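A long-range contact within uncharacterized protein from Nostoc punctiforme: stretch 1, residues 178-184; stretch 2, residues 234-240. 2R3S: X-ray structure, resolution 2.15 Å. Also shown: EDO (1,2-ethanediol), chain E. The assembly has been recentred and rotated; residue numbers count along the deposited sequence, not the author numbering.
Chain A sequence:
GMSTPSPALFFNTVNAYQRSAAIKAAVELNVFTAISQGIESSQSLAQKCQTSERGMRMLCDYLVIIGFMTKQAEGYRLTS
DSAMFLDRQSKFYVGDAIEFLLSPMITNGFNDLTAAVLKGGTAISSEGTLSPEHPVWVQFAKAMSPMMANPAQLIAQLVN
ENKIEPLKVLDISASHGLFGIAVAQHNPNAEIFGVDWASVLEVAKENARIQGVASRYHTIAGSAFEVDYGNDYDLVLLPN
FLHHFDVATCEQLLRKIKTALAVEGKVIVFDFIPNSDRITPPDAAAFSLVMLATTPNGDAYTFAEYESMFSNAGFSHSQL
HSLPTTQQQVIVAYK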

# COMPACT_ATOMS: atom_id res chain seq x y z
N LEU A 178 -1.87 21.88 20.32
CA LEU A 178 -3.06 22.61 19.85
C LEU A 178 -4.31 22.38 20.73
O LEU A 178 -5.18 23.25 20.80
CB LEU A 178 -3.38 22.29 18.38
CG LEU A 178 -2.35 22.68 17.31
CD1 LEU A 178 -2.93 22.53 15.90
CD2 LEU A 178 -1.81 24.09 17.52
N PHE A 179 -4.43 21.23 21.38
CA PHE A 179 -5.62 20.98 22.23
C PHE A 179 -5.67 21.93 23.43
O PHE A 179 -6.64 22.67 23.60
CB PHE A 179 -5.74 19.50 22.62
CG PHE A 179 -6.07 18.62 21.43
CD1 PHE A 179 -7.39 18.45 21.02
CD2 PHE A 179 -5.06 18.02 20.69
CE1 PHE A 179 -7.70 17.68 19.90
CE2 PHE A 179 -5.36 17.24 19.57
CZ PHE A 179 -6.68 17.07 19.18
N GLY A 180 -4.62 21.95 24.23
CA GLY A 180 -4.50 22.90 25.34
C GLY A 180 -4.47 24.34 24.89
O GLY A 180 -5.06 25.20 25.53
N ILE A 181 -3.79 24.61 23.77
CA ILE A 181 -3.72 25.96 23.21
C ILE A 181 -5.10 26.48 22.86
O ILE A 181 -5.41 27.62 23.16
CB ILE A 181 -2.77 26.03 21.98
CG1 ILE A 181 -1.31 25.90 22.43
CG2 ILE A 181 -2.94 27.32 21.24
CD1 ILE A 181 -0.33 25.39 21.38
N ALA A 182 -5.93 25.65 22.24
CA ALA A 182 -7.31 26.06 21.93
C ALA A 182 -8.14 26.32 23.19
O ALA A 182 -8.96 27.24 23.20
CB ALA A 182 -8.02 25.02 21.04
N VAL A 183 -7.96 25.52 24.24
CA VAL A 183 -8.61 25.80 25.52
C VAL A 183 -8.18 27.21 25.96
O VAL A 183 -9.02 28.04 26.26
CB VAL A 183 -8.31 24.71 26.59
CG1 VAL A 183 -8.86 25.10 27.93
CG2 VAL A 183 -8.91 23.36 26.14
N ALA A 184 -6.89 27.51 25.91
CA ALA A 184 -6.39 28.84 26.29
C ALA A 184 -6.97 29.92 25.42
O ALA A 184 -7.36 30.97 25.93
CB ALA A 184 -4.83 28.89 26.24
C1 EDO E . -0.74 13.42 20.75
O1 EDO E . -0.70 13.28 22.21
C2 EDO E . 0.48 12.92 19.96
O2 EDO E . 0.50 11.52 19.60
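Stretch 2 (234-240) DLVLLPN

Stretch 2 is an extended strand that ends at Pro239 and lies across the helix formed by stretch 1. The two axes approach to 9.5 Å, and their N-to-C directions make an angle of 145°, so the strand runs roughly antiparallel to the helix. Accordingly, the later strand residue meets the earlier helix residue: the CA atoms of Phe179 and Pro239 lie 7.5 Å apart, and those of Gly180 and Leu237 7.4 Å.

The strand alternation selects the contacts. Leu235, Leu237 and Pro239 point toward the helix, while Val236 and Leu238 make no contact with it. On the helix, Phe179 and Val183 point toward the strand, one turn apart; Val183 N donates to Phe179 O at 3.2 Å. Ile181 points away.

Phe179 has chi1 -68° (m) and chi2 -84°. In this conformation one ring face receives Pro239. Pro239 CB lies 3.9 Å from the centroid of the Phe179 ring, 27° off its normal, a CH-pi contact. The closest pair is Phe179 CD2 to Pro239 CB, 3.5 Å. The proline ring has C-gamma endo pucker.

Leu237 is m,t, with chi1 -44° and chi2 -175°. This conformation brings Leu237 CD1 close to the helix backbone, 3.6 Å from Gly180 N. Leu237 CD1 also lies 3.8 Å from Phe179 CB. Gly180 has no side chain; an ideal CB there would be 4.4 Å from Leu237 CD1.

Val183 is t (173°), and Leu235 is in the t,p rotamer. Val183 CG1 and Val183 CG2 both lie 4.2 Å from Leu235 CD2. Val183 CG2 is also 4.2 Å from Leu237 CD1, so this methyl touches both leucines.

No hydrogen bond crosses between the stretches. The contact is apolar packing, burying 244 Å² in total. Beyond the strand, Asn240 O accepts a weak hydrogen bond from EDO O2 at 3.3 Å.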

# COMPACT_ATOMS: atom_id res chain seq x y z
N ASP A 234 -8.67 21.59 36.70
CA ASP A 234 -10.05 21.55 36.27
C ASP A 234 -10.30 20.64 35.06
O ASP A 234 -11.42 20.14 34.88
CB ASP A 234 -10.51 22.96 35.97
CG ASP A 234 -10.37 23.86 37.19
OD1 ASP A 234 -10.88 23.45 38.26
OD2 ASP A 234 -9.74 24.93 37.07
N LEU A 235 -9.26 20.42 34.25
CA LEU A 235 -9.41 19.74 32.97
C LEU A 235 -8.09 19.08 32.59
O LEU A 235 -7.04 19.72 32.63
CB LEU A 235 -9.86 20.76 31.93
CG LEU A 235 -10.02 20.36 30.47
CD1 LEU A 235 -11.06 19.28 30.32
CD2 LEU A 235 -10.41 21.60 29.65
N VAL A 236 -8.15 17.78 32.29
CA VAL A 236 -6.99 16.99 31.83
C VAL A 236 -7.28 16.40 30.44
O VAL A 236 -8.19 15.58 30.26
CB VAL A 236 -6.61 15.88 32.82
CG1 VAL A 236 -5.39 15.12 32.33
CG2 VAL A 236 -6.34 16.46 34.24
N LEU A 237 -6.52 16.84 29.44
CA LEU A 237 -6.66 16.36 28.08
C LEU A 237 -5.69 15.22 27.82
O LEU A 237 -4.53 15.30 28.20
CB LEU A 237 -6.37 17.49 27.09
CG LEU A 237 -6.98 18.85 27.41
CD1 LEU A 237 -6.69 19.81 26.27
CD2 LEU A 237 -8.45 18.69 27.65
N LEU A 238 -6.18 14.16 27.18
CA LEU A 238 -5.37 13.06 26.68
C LEU A 238 -5.62 12.84 25.16
O LEU A 238 -6.36 11.92 24.75
CB LEU A 238 -5.72 11.80 27.46
CG LEU A 238 -5.22 11.64 28.88
CD1 LEU A 238 -6.07 10.60 29.68
CD2 LEU A 238 -3.76 11.25 28.81
N PRO A 239 -4.99 13.68 24.31
CA PRO A 239 -5.16 13.53 22.88
C PRO A 239 -4.21 12.48 22.31
O PRO A 239 -3.02 12.60 22.48
CB PRO A 239 -4.84 14.92 22.34
CG PRO A 239 -4.25 15.70 23.49
CD PRO A 239 -4.09 14.80 24.63
N ASN A 240 -4.75 11.46 21.65
CA ASN A 240 -3.97 10.43 20.97
C ASN A 240 -2.78 9.87 21.79
O ASN A 240 -1.66 9.66 21.26
CB ASN A 240 -3.49 10.92 19.57
CG ASN A 240 -4.61 10.97 18.55
OD1 ASN A 240 -5.27 9.96 18.28
ND2 ASN A 240 -4.82 12.14 17.95